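Local coordinates for protein taurine dioxygenase (PDB 5VN6) that probably catalyses the iron- and 2-oxoglutarate-dependent oxygenation of taurine as a TfdA-family dioxygenase, here holding a magnesium ion, at residues H106-W111 against M279-I284; S161-F166 against D173-L178. One frame throughout, in Å; residues are numbered along the deposited sequence.

Contact 1: residues H106-W111 against M279-I284. With MG (magnesium ion), chain C.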
loop_
_atom_site.group_PDB
_atom_site.type_symbol
_atom_site.label_atom_id
_atom_site.label_comp_id
_atom_site.label_asym_id
_atom_site.label_seq_id
_atom_site.Cartn_x
_atom_site.Cartn_y
_atom_site.Cartn_z
ATOM N N HIS A 106 -8.958 -2.820 7.402
ATOM C CA HIS A 106 -10.135 -2.876 8.247
ATOM C C HIS A 106 -10.262 -1.614 9.078
ATOM O O HIS A 106 -9.280 -0.939 9.405
ATOM C CB HIS A 106 -10.115 -4.114 9.181
ATOM C CG HIS A 106 -9.016 -4.100 10.200
ATOM N ND1 HIS A 106 -7.691 -4.330 9.879
ATOM C CD2 HIS A 106 -9.050 -3.904 11.540
ATOM C CE1 HIS A 106 -6.957 -4.261 10.976
ATOM N NE2 HIS A 106 -7.758 -4.011 11.999
ATOM N N SER A 107 -11.498 -1.313 9.431
ATOM C CA SER A 107 -11.802 -0.356 10.480
ATOM C C SER A 107 -12.120 -1.153 11.734
ATOM O O SER A 107 -12.980 -2.043 11.699
ATOM C CB SER A 107 -12.981 0.535 10.085
ATOM O OG SER A 107 -13.221 1.501 11.086
ATOM N N ASP A 108 -11.411 -0.854 12.827
ATOM C CA ASP A 108 -11.493 -1.671 14.040
ATOM C C ASP A 108 -12.931 -1.931 14.479
ATOM O O ASP A 108 -13.728 -0.997 14.640
ATOM C CB ASP A 108 -10.717 -1.002 15.178
ATOM C CG ASP A 108 -9.298 -1.526 15.296
ATOM O OD1 ASP A 108 -8.972 -2.533 14.624
ATOM O OD2 ASP A 108 -8.500 -0.915 16.040
ATOM N N ALA A 109 -13.253 -3.224 14.638
ATOM C CA ALA A 109 -14.496 -3.692 15.250
ATOM C C ALA A 109 -15.733 -3.050 14.625
ATOM O O ALA A 109 -16.700 -2.727 15.315
ATOM C CB ALA A 109 -14.486 -3.464 16.764
ATOM N N SER A 110 -15.706 -2.853 13.307
ATOM C CA SER A 110 -16.919 -2.416 12.632
ATOM C C SER A 110 -18.003 -3.489 12.655
ATOM O O SER A 110 -19.147 -3.205 12.276
ATOM C CB SER A 110 -16.582 -1.991 11.189
ATOM O OG SER A 110 -16.242 -3.117 10.397
ATOM N N TRP A 111 -17.661 -4.728 13.055
ATOM C CA TRP A 111 -18.655 -5.777 13.264
ATOM C C TRP A 111 -19.457 -5.562 14.544
ATOM O O TRP A 111 -20.322 -6.387 14.846
ATOM C CB TRP A 111 -17.985 -7.160 13.322
ATOM C CG TRP A 111 -16.769 -7.197 14.213
ATOM C CD1 TRP A 111 -15.461 -7.065 13.822
ATOM C CD2 TRP A 111 -16.744 -7.368 15.638
ATOM N NE1 TRP A 111 -14.629 -7.143 14.913
ATOM C CE2 TRP A 111 -15.387 -7.324 16.040
ATOM C CE3 TRP A 111 -17.735 -7.561 16.616
ATOM C CZ2 TRP A 111 -14.996 -7.459 17.376
ATOM C CZ3 TRP A 111 -17.341 -7.689 17.948
ATOM C CH2 TRP A 111 -15.982 -7.629 18.315
ATOM N N MET A 279 3.259 -4.528 22.106
ATOM C CA MET A 279 2.487 -3.304 21.937
ATOM C C MET A 279 1.486 -3.184 23.078
ATOM O O MET A 279 1.116 -4.176 23.713
ATOM C CB MET A 279 1.725 -3.280 20.595
ATOM C CG MET A 279 2.513 -3.791 19.410
ATOM S SD MET A 279 3.633 -2.562 18.714
ATOM C CE MET A 279 2.525 -1.319 18.064
ATOM N N GLU A 280 1.054 -1.953 23.346
ATOM C CA GLU A 280 -0.003 -1.707 24.315
ATOM C C GLU A 280 -0.942 -0.668 23.726
ATOM O O GLU A 280 -0.490 0.361 23.213
ATOM C CB GLU A 280 0.566 -1.243 25.664
ATOM C CG GLU A 280 1.425 -2.311 26.354
ATOM C CD GLU A 280 1.968 -1.896 27.723
ATOM O OE1 GLU A 280 1.673 -0.774 28.184
ATOM O OE2 GLU A 280 2.705 -2.700 28.333
ATOM N N ARG A 281 -2.243 -0.933 23.795
ATOM C CA ARG A 281 -3.226 -0.045 23.191
ATOM C C ARG A 281 -4.301 0.329 24.207
ATOM O O ARG A 281 -4.532 -0.378 25.196
ATOM C CB ARG A 281 -3.861 -0.672 21.936
ATOM C CG ARG A 281 -4.737 -1.889 22.177
ATOM C CD ARG A 281 -5.232 -2.484 20.851
ATOM N NE ARG A 281 -6.096 -1.575 20.095
ATOM C CZ ARG A 281 -7.411 -1.469 20.275
ATOM N NH1 ARG A 281 -8.117 -0.619 19.538
ATOM N NH2 ARG A 281 -8.023 -2.209 21.194
ATOM N N ALA A 282 -4.912 1.489 23.981
ATOM C CA ALA A 282 -6.067 1.946 24.747
ATOM C C ALA A 282 -7.135 2.349 23.747
ATOM O O ALA A 282 -6.953 3.320 23.003
ATOM C CB ALA A 282 -5.705 3.107 25.670
ATOM N N GLY A 283 -8.229 1.589 23.704
ATOM C CA GLY A 283 -9.309 1.852 22.760
ATOM C C GLY A 283 -10.364 2.751 23.392
ATOM O O GLY A 283 -10.640 2.663 24.589
ATOM N N ILE A 284 -10.935 3.633 22.575
ATOM C CA ILE A 284 -11.902 4.633 23.021
ATOM C C ILE A 284 -13.271 4.259 22.471
ATOM O O ILE A 284 -13.404 3.936 21.282
ATOM C CB ILE A 284 -11.502 6.057 22.585
ATOM C CG1 ILE A 284 -10.135 6.442 23.163
ATOM C CG2 ILE A 284 -12.573 7.074 22.997
ATOM C CD1 ILE A 284 -9.223 7.195 22.169
HETATM MG MG MG C . -6.922 -3.330 14.113
#

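Contact 2: residues S161-F166 against D173-L178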
loop_
_atom_site.group_PDB
_atom_site.type_symbol
_atom_site.label_atom_id
_atom_site.label_comp_id
_atom_site.label_asym_id
_atom_site.label_seq_id
_atom_site.Cartn_x
_atom_site.Cartn_y
_atom_site.Cartn_z
ATOM N N SER A 161 -19.250 -8.686 9.945
ATOM C CA SER A 161 -19.439 -9.950 10.641
ATOM C C SER A 161 -18.176 -10.366 11.375
ATOM O O SER A 161 -17.109 -10.472 10.769
ATOM C CB SER A 161 -19.858 -11.054 9.656
ATOM O OG SER A 161 -19.758 -12.322 10.264
ATOM N N ILE A 162 -18.304 -10.650 12.672
ATOM C CA ILE A 162 -17.177 -11.295 13.327
ATOM C C ILE A 162 -17.231 -12.793 13.059
ATOM O O ILE A 162 -16.187 -13.465 13.046
ATOM C CB ILE A 162 -17.139 -10.985 14.834
ATOM C CG1 ILE A 162 -15.786 -11.403 15.413
ATOM C CG2 ILE A 162 -18.244 -11.741 15.577
ATOM C CD1 ILE A 162 -15.542 -10.922 16.819
ATOM N N GLU A 163 -18.435 -13.327 12.816
ATOM C CA GLU A 163 -18.588 -14.741 12.487
ATOM C C GLU A 163 -17.696 -15.151 11.323
ATOM O O GLU A 163 -17.021 -16.186 11.378
ATOM C CB GLU A 163 -20.047 -15.061 12.147
ATOM C CG GLU A 163 -20.172 -16.469 11.609
ATOM C CD GLU A 163 -21.556 -16.846 11.137
ATOM O OE1 GLU A 163 -22.268 -16.004 10.563
ATOM O OE2 GLU A 163 -21.929 -18.012 11.353
ATOM N N ALA A 164 -17.711 -14.364 10.240
ATOM C CA ALA A 164 -17.026 -14.721 9.003
ATOM C C ALA A 164 -15.555 -14.321 8.989
ATOM O O ALA A 164 -14.838 -14.680 8.044
ATOM C CB ALA A 164 -17.749 -14.097 7.798
ATOM N N SER A 165 -15.087 -13.584 9.990
ATOM C CA SER A 165 -13.666 -13.267 10.052
ATOM C C SER A 165 -13.024 -14.064 11.188
ATOM O O SER A 165 -12.442 -15.126 10.943
ATOM C CB SER A 165 -13.448 -11.755 10.218
ATOM O OG SER A 165 -14.276 -11.220 11.248
ATOM N N PHE A 166 -13.135 -13.577 12.428
ATOM C CA PHE A 166 -12.494 -14.247 13.563
ATOM C C PHE A 166 -13.121 -15.610 13.856
ATOM O O PHE A 166 -12.424 -16.551 14.253
ATOM C CB PHE A 166 -12.549 -13.355 14.807
ATOM C CG PHE A 166 -11.595 -12.199 14.761
ATOM C CD1 PHE A 166 -11.935 -11.027 14.097
ATOM C CD2 PHE A 166 -10.340 -12.291 15.351
ATOM C CE1 PHE A 166 -11.057 -9.952 14.043
ATOM C CE2 PHE A 166 -9.450 -11.219 15.295
ATOM C CZ PHE A 166 -9.813 -10.046 14.637
ATOM N N ASP A 173 -19.421 -24.978 16.709
ATOM C CA ASP A 173 -20.174 -24.552 17.883
ATOM C C ASP A 173 -19.610 -23.268 18.474
ATOM O O ASP A 173 -20.375 -22.395 18.898
ATOM C CB ASP A 173 -20.207 -25.666 18.929
ATOM C CG ASP A 173 -21.013 -26.858 18.465
ATOM O OD1 ASP A 173 -21.653 -26.755 17.398
ATOM O OD2 ASP A 173 -21.017 -27.889 19.173
ATOM N N LYS A 174 -18.281 -23.141 18.540
ATOM C CA LYS A 174 -17.707 -21.882 19.002
ATOM C C LYS A 174 -17.995 -20.753 18.016
ATOM O O LYS A 174 -18.247 -19.613 18.425
ATOM C CB LYS A 174 -16.201 -22.030 19.228
ATOM N N ARG A 175 -18.004 -21.049 16.712
ATOM C CA ARG A 175 -18.302 -19.991 15.751
ATOM C C ARG A 175 -19.734 -19.485 15.919
ATOM O O ARG A 175 -19.980 -18.273 15.913
ATOM C CB ARG A 175 -18.060 -20.473 14.314
ATOM C CG ARG A 175 -18.634 -19.510 13.254
ATOM C CD ARG A 175 -18.070 -19.745 11.840
ATOM N NE ARG A 175 -18.462 -21.035 11.238
ATOM C CZ ARG A 175 -19.678 -21.322 10.772
ATOM N NH1 ARG A 175 -20.661 -20.437 10.871
ATOM N NH2 ARG A 175 -19.919 -22.502 10.214
ATOM N N LEU A 176 -20.696 -20.402 16.074
ATOM C CA LEU A 176 -22.091 -19.984 16.191
ATOM C C LEU A 176 -22.355 -19.264 17.512
ATOM O O LEU A 176 -23.119 -18.291 17.547
ATOM C CB LEU A 176 -23.019 -21.188 16.017
ATOM C CG LEU A 176 -23.057 -21.864 14.643
ATOM C CD1 LEU A 176 -24.225 -22.849 14.576
ATOM C CD2 LEU A 176 -23.168 -20.831 13.518
ATOM N N ALA A 177 -21.740 -19.729 18.606
ATOM C CA ALA A 177 -21.846 -19.014 19.878
ATOM C C ALA A 177 -21.287 -17.601 19.757
ATOM O O ALA A 177 -21.894 -16.637 20.238
ATOM C CB ALA A 177 -21.111 -19.782 20.981
ATOM N N LEU A 178 -20.130 -17.460 19.111
ATOM C CA LEU A 178 -19.577 -16.132 18.880
ATOM C C LEU A 178 -20.560 -15.263 18.104
ATOM O O LEU A 178 -20.745 -14.081 18.419
ATOM C CB LEU A 178 -18.252 -16.249 18.138
ATOM C CG LEU A 178 -17.529 -14.923 17.900
ATOM C CD1 LEU A 178 -16.974 -14.421 19.229
ATOM C CD2 LEU A 178 -16.430 -15.125 16.876
#

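Contact 1: residues H106-W111 against M279-I284
Asp108 meets Arg281 by charge alone: its OD2 lies 3.5 Å from NH1 of Arg281 but stands far off the plane of the guanidinium, where none of its hydrogens is aimed, so the pair is a salt bridge without a hydrogen bond. The two side chains approach from opposite directions, with carboxylate and guanidinium planes 87° apart. Asp108 divides its carboxylate, OD1 binding the magnesium ion at 2.3 Å while OD2 turns to the arginine. An aspartate suits this place because it is short and offers two oxygens. Arginine can reach across from the strand, its chain bending at chi3 (-64°), and its positive charge probably helps balance the carboxylate beside the metal. On the same loop, His106 gives NE2 to the magnesium at 2.4 Å, and His266 completes the protein ligands. This is the two-histidine, one-carboxylate facial triad of the family, with magnesium probably standing in for iron. A type II turn from Ser107 to Ser110 follows His106 and carries Asp108. In sequence the loop joins strand 87-91 to strand 118-125; in the large mixed sheet strand 278-284, with Arg281, lies between these two, antiparallel to both.

Contact 2: residues S161-F166 against D173-L178
Glu163 OE2 arrives at the rim of the Arg175 guanidinium, close to level with it, and meets NH1 at 2.8 Å; the carboxylate is turned 39° from the guanidinium plane. The N-H...O angle is only 123°, so the hydrogen bond within this salt bridge is weak despite its short length. The other carboxylate oxygen, OE1, makes a salt bridge with Lys179 farther along the same helix, so one glutamate serves two cations. Glutamate suits the place because its chain runs extended past CG and sets the acid beside the helix. Arg175 reaches it with CG anti to its own backbone N (chi1 168°) and a bend at chi3, and the aliphatic parts of both residues pack too, CG of Arg175 lying 3.8 Å from CG of Glu163. From the next residue of the helix, CD2 of Leu176 lies 3.8 Å from Glu163 OE2, the two side chains running side by side.

The segment 161-166 leaves strand 157-160 through an ST motif, in which Ser161 OG accepts from the backbone N of Ala164 at 2.9 Å. Ser165 OG in turn donates to Ser161 O, on a lone pair in the carbonyl plane, at 3.0 Å. Serine fits both places, since a short hydroxyl can bond back to the nearby backbone, and these bonds fold the loop that presents Ile162 and Glu163 to helix 172-181.

Beside the charged pair lies an apolar contact. Leu178 points at the loop and crosses Ile162 at about a right angle, its CG 4.0 Å from Ile162 CG2. Branched aliphatic chains suit this position: Ile162 is buried, and Leu178 covers it from the helix.

In the fold
From the N terminus, the chain crosses strand 87-91 and enters the loop 106-111, the first half of contact 1. It then runs through strands 118-125 and 133-137 and two helices to strand 157-160, after which contact 2 closes a short loop: six residues separate 161-166 from 173-178, the last of them already in helix 172-181. Much later, strand 278-284 returns to close contact 1, so contact 2 is nested inside that long loop. Contact 1 ties the metal-binding loop to the large mixed sheet; contact 2 packs helix 172-181 against the loop that leaves strand 157-160 of the four-stranded sheet. Their centres are 18 Å apart, but they touch where Trp111 CZ2 packs 3.5 Å from Ile162 CD1.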